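Local structure of magnesium transporter MgtE (2OUX) at residues A[213-218]-A[238-243]; A[175-180]-A[234-239]; A[22-27]-A[55-60]. The protein probably transports magnesium ions across the cell membrane as a homodimer, and is represented here by its cytoplasmic part, which carries several magnesium-binding sites. One frame throughout, in Å; residues are numbered along the deposited sequence.

How the contacts relate
From the N terminus, contact 3 closes first: residues 22-27, where helix 24-31 starts, return to 55-60 near the end of helix 48-57, within the helical N-terminal part of the chain. About 38 Å away, centre to centre, and after contact 3 has closed, contact 2 spans the two CBS motifs by bringing strand 175-179 of the first against strand 234-238 of the second. Contact 1 opens at 213-218, inside the loop that contact 2 closes, and its second segment overlaps that of contact 2 at Thr238 and Asp239. It joins neighbouring strands of one sheet, and Val214 N, 3.0 Å from Pro236 O, probably continues the hydrogen bonding into contact 2.

Contact 1: A[213-218]-A[238-243]; sequences SVHVGD and TDYDDH
His215 leaves strand 214-215 with CG anti to its backbone N (chi1 -180°), so that the imidazole lies along the start of the facing loop and against the ring of Tyr240. CB itself makes no close approach. CG stands about equally far from Thr238 O and Tyr240 CE1, and ND1 comes to 3.4 Å from Thr238 O at an angle too poor for a hydrogen bond. Farther out, CE1 lies 3.1 Å from Tyr240 N, where the peptide between Asp239 and Tyr240 borders the edge of the ring in its plane. The tip, NE2, sits over the phenol face, 3.1 Å from Tyr240 CZ, while CD2 lies near Tyr240 CE1 and CZ. The two rings form a face-to-face stack with centroids 3.7 Å apart and planes 23° from parallel; CE1 of the imidazole is over the middle of the phenol. Val216 CG1 approaches the opposite imidazole face near its rim.

Next to this stack, a parallel bridge joins His215 and Thr238, at the edge strand of the second CBS sheet, where helix 220-230 makes the beta-alpha-beta crossover from strand 214-215 to strand 234-238. Thr238 uses both backbone groups: its N donates to Val214 O at 3.0 Å, and its O accepts from Val216 N at 2.8 Å, each bond nearly along the C=O axis. Type I turns follow on both sides, from His215 to Asp218 and from Asp239 to Asp242. Asp218 folds back so that OD2 accepts a very short bond, 2.4 Å, from His215 N. In the other turn Asp239 OD1 takes an almost straight bond from His243 N (172°), and Asp239 O accepts from both Thr238 OG1 and Asp242 N.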
loop_
_atom_site.group_PDB
_atom_site.type_symbol
_atom_site.label_atom_id
_atom_site.label_comp_id
_atom_site.label_asym_id
_atom_site.label_seq_id
_atom_site.Cartn_x
_atom_site.Cartn_y
_atom_site.Cartn_z
ATOM N N SER A 213 -4.998 -1.437 -15.400
ATOM C CA SER A 213 -4.337 -2.730 -15.333
ATOM C C SER A 213 -3.168 -2.749 -16.300
ATOM O O SER A 213 -3.007 -1.830 -17.105
ATOM C CB SER A 213 -5.311 -3.860 -15.688
ATOM O OG SER A 213 -5.751 -3.761 -17.031
ATOM N N VAL A 214 -2.356 -3.798 -16.205
ATOM C CA VAL A 214 -1.192 -3.978 -17.061
ATOM C C VAL A 214 -1.301 -5.349 -17.716
ATOM O O VAL A 214 -2.057 -6.208 -17.245
ATOM C CB VAL A 214 0.117 -3.905 -16.241
ATOM C CG1 VAL A 214 0.229 -2.550 -15.568
ATOM C CG2 VAL A 214 0.144 -5.018 -15.188
ATOM N N HIS A 215 -0.551 -5.549 -18.798
ATOM C CA HIS A 215 -0.561 -6.814 -19.528
ATOM C C HIS A 215 0.517 -7.726 -18.950
ATOM O O HIS A 215 1.593 -7.266 -18.590
ATOM C CB HIS A 215 -0.294 -6.571 -21.023
ATOM C CG HIS A 215 -0.297 -7.822 -21.850
ATOM N ND1 HIS A 215 -1.445 -8.534 -22.124
ATOM C CD2 HIS A 215 0.714 -8.498 -22.456
ATOM C CE1 HIS A 215 -1.147 -9.591 -22.861
ATOM N NE2 HIS A 215 0.158 -9.589 -23.074
ATOM N N VAL A 216 0.232 -9.019 -18.874
ATOM C CA VAL A 216 1.182 -9.966 -18.298
ATOM C C VAL A 216 2.601 -9.930 -18.900
ATOM O O VAL A 216 3.579 -10.284 -18.236
ATOM C CB VAL A 216 0.608 -11.403 -18.361
ATOM C CG1 VAL A 216 0.380 -11.823 -19.806
ATOM C CG2 VAL A 216 1.530 -12.356 -17.640
ATOM N N GLY A 217 2.717 -9.473 -20.144
ATOM C CA GLY A 217 4.021 -9.416 -20.779
ATOM C C GLY A 217 4.732 -8.078 -20.681
ATOM O O GLY A 217 5.847 -7.940 -21.183
ATOM N N ASP A 218 4.111 -7.091 -20.036
ATOM C CA ASP A 218 4.735 -5.778 -19.922
ATOM C C ASP A 218 5.996 -5.817 -19.084
ATOM O O ASP A 218 6.160 -6.684 -18.232
ATOM C CB ASP A 218 3.766 -4.757 -19.329
ATOM C CG ASP A 218 2.475 -4.660 -20.109
ATOM O OD1 ASP A 218 2.501 -4.898 -21.336
ATOM O OD2 ASP A 218 1.437 -4.337 -19.495
ATOM N N THR A 238 -3.537 -8.779 -16.732
ATOM C CA THR A 238 -4.412 -9.538 -17.624
ATOM C C THR A 238 -3.683 -9.975 -18.888
ATOM O O THR A 238 -2.527 -9.614 -19.110
ATOM C CB THR A 238 -5.616 -8.685 -18.082
ATOM O OG1 THR A 238 -5.172 -7.705 -19.031
ATOM C CG2 THR A 238 -6.243 -7.955 -16.893
ATOM N N ASP A 239 -4.367 -10.768 -19.708
ATOM C CA ASP A 239 -3.816 -11.190 -20.987
ATOM C C ASP A 239 -4.436 -10.233 -22.007
ATOM O O ASP A 239 -5.177 -9.324 -21.632
ATOM C CB ASP A 239 -4.207 -12.633 -21.316
ATOM C CG ASP A 239 -5.697 -12.872 -21.218
ATOM O OD1 ASP A 239 -6.481 -11.917 -21.403
ATOM O OD2 ASP A 239 -6.086 -14.029 -20.967
ATOM N N TYR A 240 -4.148 -10.423 -23.290
ATOM C CA TYR A 240 -4.714 -9.531 -24.296
ATOM C C TYR A 240 -6.238 -9.573 -24.308
ATOM O O TYR A 240 -6.881 -8.642 -24.781
ATOM C CB TYR A 240 -4.173 -9.882 -25.679
ATOM C CG TYR A 240 -2.699 -9.593 -25.841
ATOM C CD1 TYR A 240 -2.202 -8.299 -25.688
ATOM C CD2 TYR A 240 -1.800 -10.616 -26.144
ATOM C CE1 TYR A 240 -0.840 -8.027 -25.834
ATOM C CE2 TYR A 240 -0.437 -10.358 -26.294
ATOM C CZ TYR A 240 0.037 -9.062 -26.134
ATOM O OH TYR A 240 1.388 -8.809 -26.265
ATOM N N ASP A 241 -6.812 -10.644 -23.775
ATOM C CA ASP A 241 -8.261 -10.791 -23.741
ATOM C C ASP A 241 -8.895 -10.188 -22.493
ATOM O O ASP A 241 -10.112 -10.278 -22.295
ATOM C CB ASP A 241 -8.640 -12.267 -23.841
ATOM C CG ASP A 241 -8.310 -12.861 -25.198
ATOM O OD1 ASP A 241 -8.719 -12.268 -26.220
ATOM O OD2 ASP A 241 -7.652 -13.922 -25.243
ATOM N N ASP A 242 -8.066 -9.581 -21.650
ATOM C CA ASP A 242 -8.540 -8.958 -20.421
ATOM C C ASP A 242 -8.990 -9.927 -19.336
ATOM O O ASP A 242 -9.898 -9.622 -18.563
ATOM C CB ASP A 242 -9.672 -7.976 -20.726
ATOM C CG ASP A 242 -9.208 -6.816 -21.568
ATOM O OD1 ASP A 242 -8.198 -6.180 -21.186
ATOM O OD2 ASP A 242 -9.849 -6.542 -22.606
ATOM N N HIS A 243 -8.364 -11.095 -19.286
ATOM C CA HIS A 243 -8.674 -12.077 -18.257
ATOM C C HIS A 243 -7.777 -11.720 -17.075
ATOM O O HIS A 243 -6.566 -11.550 -17.246
ATOM C CB HIS A 243 -8.337 -13.490 -18.739
ATOM C CG HIS A 243 -9.238 -13.998 -19.818
ATOM N ND1 HIS A 243 -10.560 -14.313 -19.601
ATOM C CD2 HIS A 243 -8.999 -14.270 -21.128
ATOM C CE1 HIS A 243 -11.100 -14.758 -20.723
ATOM N NE2 HIS A 243 -10.170 -14.741 -21.663
#

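Contact 2: A[175-180]-A[234-239]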
loop_
_atom_site.group_PDB
_atom_site.type_symbol
_atom_site.label_atom_id
_atom_site.label_comp_id
_atom_site.label_asym_id
_atom_site.label_seq_id
_atom_site.Cartn_x
_atom_site.Cartn_y
_atom_site.Cartn_z
ATOM N N TYR A 175 -8.146 -3.862 -2.422
ATOM C CA TYR A 175 -8.706 -3.571 -3.730
ATOM C C TYR A 175 -9.508 -4.820 -4.036
ATOM O O TYR A 175 -9.030 -5.933 -3.815
ATOM C CB TYR A 175 -7.621 -3.383 -4.802
ATOM C CG TYR A 175 -7.025 -2.000 -4.845
ATOM C CD1 TYR A 175 -7.842 -0.884 -4.973
ATOM C CD2 TYR A 175 -5.649 -1.804 -4.752
ATOM C CE1 TYR A 175 -7.307 0.394 -5.008
ATOM C CE2 TYR A 175 -5.103 -0.530 -4.783
ATOM C CZ TYR A 175 -5.936 0.562 -4.909
ATOM O OH TYR A 175 -5.411 1.833 -4.930
ATOM N N VAL A 176 -10.732 -4.645 -4.512
ATOM C CA VAL A 176 -11.564 -5.789 -4.868
ATOM C C VAL A 176 -11.844 -5.673 -6.355
ATOM O O VAL A 176 -12.434 -4.695 -6.808
ATOM C CB VAL A 176 -12.896 -5.783 -4.106
ATOM C CG1 VAL A 176 -13.711 -7.013 -4.475
ATOM C CG2 VAL A 176 -12.633 -5.753 -2.606
ATOM N N TYR A 177 -11.412 -6.666 -7.119
ATOM C CA TYR A 177 -11.622 -6.632 -8.560
ATOM C C TYR A 177 -12.953 -7.258 -8.963
ATOM O O TYR A 177 -13.403 -8.234 -8.365
ATOM C CB TYR A 177 -10.438 -7.317 -9.242
ATOM C CG TYR A 177 -9.142 -6.655 -8.837
ATOM C CD1 TYR A 177 -8.729 -5.465 -9.440
ATOM C CD2 TYR A 177 -8.388 -7.151 -7.768
ATOM C CE1 TYR A 177 -7.606 -4.775 -8.987
ATOM C CE2 TYR A 177 -7.258 -6.469 -7.309
ATOM C CZ TYR A 177 -6.885 -5.280 -7.920
ATOM O OH TYR A 177 -5.830 -4.569 -7.418
ATOM N N VAL A 178 -13.595 -6.675 -9.967
ATOM C CA VAL A 178 -14.876 -7.183 -10.426
ATOM C C VAL A 178 -14.697 -7.833 -11.784
ATOM O O VAL A 178 -14.154 -7.222 -12.691
ATOM C CB VAL A 178 -15.918 -6.045 -10.541
ATOM C CG1 VAL A 178 -17.284 -6.616 -10.924
ATOM C CG2 VAL A 178 -16.015 -5.287 -9.214
ATOM N N VAL A 179 -15.134 -9.079 -11.914
ATOM C CA VAL A 179 -15.026 -9.794 -13.183
ATOM C C VAL A 179 -16.389 -10.333 -13.585
ATOM O O VAL A 179 -17.315 -10.342 -12.782
ATOM C CB VAL A 179 -14.071 -11.015 -13.100
ATOM C CG1 VAL A 179 -12.641 -10.565 -12.842
ATOM C CG2 VAL A 179 -14.545 -11.965 -12.016
ATOM N N ASP A 180 -16.506 -10.770 -14.834
ATOM C CA ASP A 180 -17.748 -11.367 -15.311
ATOM C C ASP A 180 -17.546 -12.878 -15.210
ATOM O O ASP A 180 -16.559 -13.324 -14.625
ATOM C CB ASP A 180 -18.052 -10.941 -16.753
ATOM C CG ASP A 180 -16.960 -11.321 -17.726
ATOM O OD1 ASP A 180 -16.070 -12.108 -17.352
ATOM O OD2 ASP A 180 -17.004 -10.834 -18.879
ATOM N N ALA A 234 -1.401 -1.848 -5.377
ATOM C CA ALA A 234 -1.466 -3.056 -6.192
ATOM C C ALA A 234 -2.060 -2.719 -7.557
ATOM O O ALA A 234 -2.752 -1.710 -7.705
ATOM C CB ALA A 234 -2.309 -4.133 -5.501
ATOM N N VAL A 235 -1.774 -3.555 -8.554
ATOM C CA VAL A 235 -2.301 -3.347 -9.890
ATOM C C VAL A 235 -2.585 -4.686 -10.550
ATOM O O VAL A 235 -1.752 -5.590 -10.530
ATOM C CB VAL A 235 -1.332 -2.493 -10.761
ATOM C CG1 VAL A 235 -0.043 -3.255 -11.056
ATOM C CG2 VAL A 235 -2.037 -2.067 -12.042
ATOM N N PRO A 236 -3.786 -4.837 -11.132
ATOM C CA PRO A 236 -4.171 -6.088 -11.790
ATOM C C PRO A 236 -3.434 -6.378 -13.089
ATOM O O PRO A 236 -2.993 -5.470 -13.790
ATOM C CB PRO A 236 -5.684 -5.934 -11.975
ATOM C CG PRO A 236 -5.860 -4.483 -12.129
ATOM C CD PRO A 236 -4.911 -3.886 -11.114
ATOM N N VAL A 237 -3.300 -7.666 -13.387
ATOM C CA VAL A 237 -2.608 -8.135 -14.579
ATOM C C VAL A 237 -3.545 -8.995 -15.421
ATOM O O VAL A 237 -4.259 -9.845 -14.896
ATOM C CB VAL A 237 -1.370 -8.980 -14.188
ATOM C CG1 VAL A 237 -0.587 -9.367 -15.432
ATOM C CG2 VAL A 237 -0.494 -8.200 -13.231
ATOM N N THR A 238 -3.537 -8.779 -16.732
ATOM C CA THR A 238 -4.412 -9.538 -17.624
ATOM C C THR A 238 -3.683 -9.975 -18.888
ATOM O O THR A 238 -2.527 -9.614 -19.110
ATOM C CB THR A 238 -5.616 -8.685 -18.082
ATOM O OG1 THR A 238 -5.172 -7.705 -19.031
ATOM C CG2 THR A 238 -6.243 -7.955 -16.893
ATOM N N ASP A 239 -4.367 -10.768 -19.708
ATOM C CA ASP A 239 -3.816 -11.190 -20.987
ATOM C C ASP A 239 -4.436 -10.233 -22.007
ATOM O O ASP A 239 -5.177 -9.324 -21.632
ATOM C CB ASP A 239 -4.207 -12.633 -21.316
ATOM C CG ASP A 239 -5.697 -12.872 -21.218
ATOM O OD1 ASP A 239 -6.481 -11.917 -21.403
ATOM O OD2 ASP A 239 -6.086 -14.029 -20.967
#
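The interface of a CBS pair, in which two CBS motifs pack sheet against sheet, is seen here at its middle strands: 175-179 from the first motif and 234-238 from the second. The strands run in nearly the same direction, 22° apart, with axes 9.1 Å from each other at closest approach. No hydrogen bond joins them; the contact is made by side chains of 175-179 against side chains and backbone of 234-238. The arrangement also bears on metal binding, since Tyr177 and Ala234 belong to one magnesium site, and the nearest side-chain atom of Tyr177 lies about 3 Å from a bound magnesium ion.

Alternate residues point across: Tyr175 and Tyr177 from one strand, Ala234 and Pro236 from the other. In both tyrosines CG is anti to the carbonyl carbon and beside the backbone N. Tyr175 lies obliquely by Ala234, its CD2 4.1 Å from Ala234 CB and its CE2 3.9 Å from Ala234 O. Tyr177 is touched also by Leu244 and Ile247 of strand 244-249. Tyr177 OH ends 4.0 Å from Ala234 CB, so the small methyl is met by both tyrosines. The pyrrolidine of Pro236 crosses the Tyr177 side chain at about a right angle, bringing CB, CG and CD all near CE1, with Pro236 CD the closest, 3.5 Å from Tyr177 CE1.

Contact 3: A[22-27]-A[55-60]; sequences QQMNEF and YNYLSP
A backbone atom, Met24 CA, covers one face of the Tyr57 ring: at the start of helix 24-31, it stands 4.0 Å from the ring centroid and only 16° off its normal, a CH-pi contact. Packing is tight here, for Met24 CG lies 3.2 Å from Tyr57 CD1. Met24, modelled as selenomethionine, has CG anti to its backbone N (chi1 -179°), and its CB and CG step outward past the CD1-CE1 rim. Its SE reaches 4.8 Å from the centroid in an oblique Met-aromatic contact, and the chain then bends at chi3, so that CE turns from the ring.

At its far end the phenol meets Gln22. Tyr57 OH is 3.2 Å from Gln22 CB, and the extended glutamine chain carries its amide past the hydroxyl, with NE2 giving Tyr57 OH a weak hydrogen bond of 3.3 Å. The two side chains cross at about a right angle. Gln22, the first residue to leave helical geometry after helix 8-20, has positive phi in a Schellman motif; Gln23 is then the N-cap of the next helix, so the sharp turn between helices sets residues 22 and 24 around the same ring.

Near the root of Tyr57, Phe27 comes in with CG anti to its backbone N and rests CD2 3.8 Å from Tyr57 CB. The two rings are oblique, centroids 5.7 Å apart. Leu58 CG meets the edge of the Phe27 ring at CE2, 4.3 Å away, while Leu15 and Leu19 of helix 8-20 also touch the phenylalanine. The buried Tyr57 thus fits against the tight connection between helices 8-20 and 24-31, an arrangement consistent with the stacked short helices of the MgtE N-terminal domain.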
loop_
_atom_site.group_PDB
_atom_site.type_symbol
_atom_site.label_atom_id
_atom_site.label_comp_id
_atom_site.label_asym_id
_atom_site.label_seq_id
_atom_site.Cartn_x
_atom_site.Cartn_y
_atom_site.Cartn_z
ATOM N N GLN A 22 13.538 -25.910 24.818
ATOM C CA GLN A 22 12.444 -26.604 24.155
ATOM C C GLN A 22 11.069 -26.333 24.764
ATOM O O GLN A 22 10.283 -27.252 25.002
ATOM C CB GLN A 22 12.729 -28.109 24.114
ATOM C CG GLN A 22 13.935 -28.456 23.245
ATOM C CD GLN A 22 13.960 -29.911 22.812
ATOM O OE1 GLN A 22 14.530 -30.769 23.486
ATOM N NE2 GLN A 22 13.327 -30.196 21.678
ATOM N N GLN A 23 10.788 -25.055 24.997
ATOM C CA GLN A 23 9.516 -24.610 25.558
ATOM C C GLN A 23 8.623 -24.232 24.371
ATOM O O GLN A 23 8.370 -23.051 24.123
ATOM C CB GLN A 23 9.740 -23.384 26.453
ATOM C CG GLN A 23 10.866 -23.539 27.473
ATOM C CD GLN A 23 11.212 -22.233 28.185
ATOM O OE1 GLN A 23 10.377 -21.649 28.875
ATOM N NE2 GLN A 23 12.449 -21.772 28.017
HETATM N N MSE A 24 8.155 -25.244 23.643
HETATM C CA MSE A 24 7.325 -25.048 22.455
HETATM C C MSE A 24 6.306 -23.914 22.507
HETATM O O MSE A 24 6.346 -23.001 21.681
HETATM C CB MSE A 24 6.605 -26.354 22.091
HETATM C CG MSE A 24 5.722 -26.248 20.846
HETATM SE SE MSE A 24 5.100 -27.950 20.141
HETATM C CE MSE A 24 3.305 -27.945 20.864
ATOM N N ASN A 25 5.396 -23.963 23.470
ATOM C CA ASN A 25 4.357 -22.943 23.579
ATOM C C ASN A 25 4.872 -21.528 23.865
ATOM O O ASN A 25 4.354 -20.552 23.308
ATOM C CB ASN A 25 3.336 -23.378 24.631
ATOM C CG ASN A 25 2.740 -24.753 24.326
ATOM O OD1 ASN A 25 1.970 -24.921 23.374
ATOM N ND2 ASN A 25 3.114 -25.750 25.128
ATOM N N GLU A 26 5.883 -21.409 24.724
ATOM C CA GLU A 26 6.449 -20.098 25.034
ATOM C C GLU A 26 7.089 -19.560 23.754
ATOM O O GLU A 26 6.954 -18.384 23.418
ATOM C CB GLU A 26 7.516 -20.215 26.119
ATOM C CG GLU A 26 7.304 -19.311 27.334
ATOM C CD GLU A 26 7.261 -17.822 27.000
ATOM O OE1 GLU A 26 7.983 -17.047 27.668
ATOM O OE2 GLU A 26 6.498 -17.417 26.091
ATOM N N PHE A 27 7.787 -20.446 23.048
ATOM C CA PHE A 27 8.448 -20.106 21.801
ATOM C C PHE A 27 7.436 -19.575 20.794
ATOM O O PHE A 27 7.576 -18.467 20.287
ATOM C CB PHE A 27 9.125 -21.338 21.209
ATOM C CG PHE A 27 9.682 -21.109 19.844
ATOM C CD1 PHE A 27 10.885 -20.427 19.677
ATOM C CD2 PHE A 27 8.979 -21.516 18.718
ATOM C CE1 PHE A 27 11.374 -20.155 18.410
ATOM C CE2 PHE A 27 9.462 -21.247 17.445
ATOM C CZ PHE A 27 10.660 -20.566 17.291
ATOM N N TYR A 55 11.700 -25.996 13.042
ATOM C CA TYR A 55 10.845 -26.701 12.089
ATOM C C TYR A 55 9.840 -27.573 12.835
ATOM O O TYR A 55 8.758 -27.864 12.325
ATOM C CB TYR A 55 11.689 -27.580 11.155
ATOM C CG TYR A 55 12.700 -26.816 10.321
ATOM C CD1 TYR A 55 13.968 -27.344 10.065
ATOM C CD2 TYR A 55 12.392 -25.559 9.792
ATOM C CE1 TYR A 55 14.905 -26.638 9.307
ATOM C CE2 TYR A 55 13.324 -24.845 9.031
ATOM C CZ TYR A 55 14.573 -25.386 8.794
ATOM O OH TYR A 55 15.490 -24.668 8.059
ATOM N N ASN A 56 10.197 -27.985 14.048
ATOM C CA ASN A 56 9.314 -28.828 14.848
ATOM C C ASN A 56 8.203 -28.049 15.563
ATOM O O ASN A 56 7.186 -28.627 15.944
ATOM C CB ASN A 56 10.123 -29.615 15.890
ATOM C CG ASN A 56 11.180 -30.514 15.260
ATOM O OD1 ASN A 56 10.929 -31.181 14.253
ATOM N ND2 ASN A 56 12.364 -30.550 15.866
ATOM N N TYR A 57 8.384 -26.745 15.745
ATOM C CA TYR A 57 7.378 -25.947 16.439
ATOM C C TYR A 57 6.493 -25.107 15.530
ATOM O O TYR A 57 5.538 -24.483 15.993
ATOM C CB TYR A 57 8.046 -25.033 17.466
ATOM C CG TYR A 57 8.869 -25.759 18.505
ATOM C CD1 TYR A 57 8.381 -26.900 19.139
ATOM C CD2 TYR A 57 10.135 -25.302 18.858
ATOM C CE1 TYR A 57 9.130 -27.562 20.106
ATOM C CE2 TYR A 57 10.893 -25.955 19.823
ATOM C CZ TYR A 57 10.384 -27.086 20.440
ATOM O OH TYR A 57 11.125 -27.729 21.397
ATOM N N LEU A 58 6.806 -25.085 14.240
ATOM C CA LEU A 58 6.024 -24.300 13.296
ATOM C C LEU A 58 5.477 -25.158 12.173
ATOM O O LEU A 58 6.161 -26.038 11.660
ATOM C CB LEU A 58 6.879 -23.175 12.717
ATOM C CG LEU A 58 7.353 -22.163 13.761
ATOM C CD1 LEU A 58 8.403 -21.249 13.173
ATOM C CD2 LEU A 58 6.159 -21.378 14.264
ATOM N N SER A 59 4.229 -24.898 11.809
ATOM C CA SER A 59 3.573 -25.629 10.739
ATOM C C SER A 59 4.107 -25.115 9.405
ATOM O O SER A 59 4.729 -24.058 9.345
ATOM C CB SER A 59 2.071 -25.383 10.788
ATOM O OG SER A 59 1.779 -24.042 10.422
ATOM N N PRO A 60 3.881 -25.867 8.321
ATOM C CA PRO A 60 4.361 -25.415 7.016
ATOM C C PRO A 60 3.766 -24.055 6.650
ATOM O O PRO A 60 4.448 -23.220 6.053
ATOM C CB PRO A 60 3.907 -26.533 6.085
ATOM C CG PRO A 60 4.094 -27.754 6.964
ATOM C CD PRO A 60 3.470 -27.283 8.265
#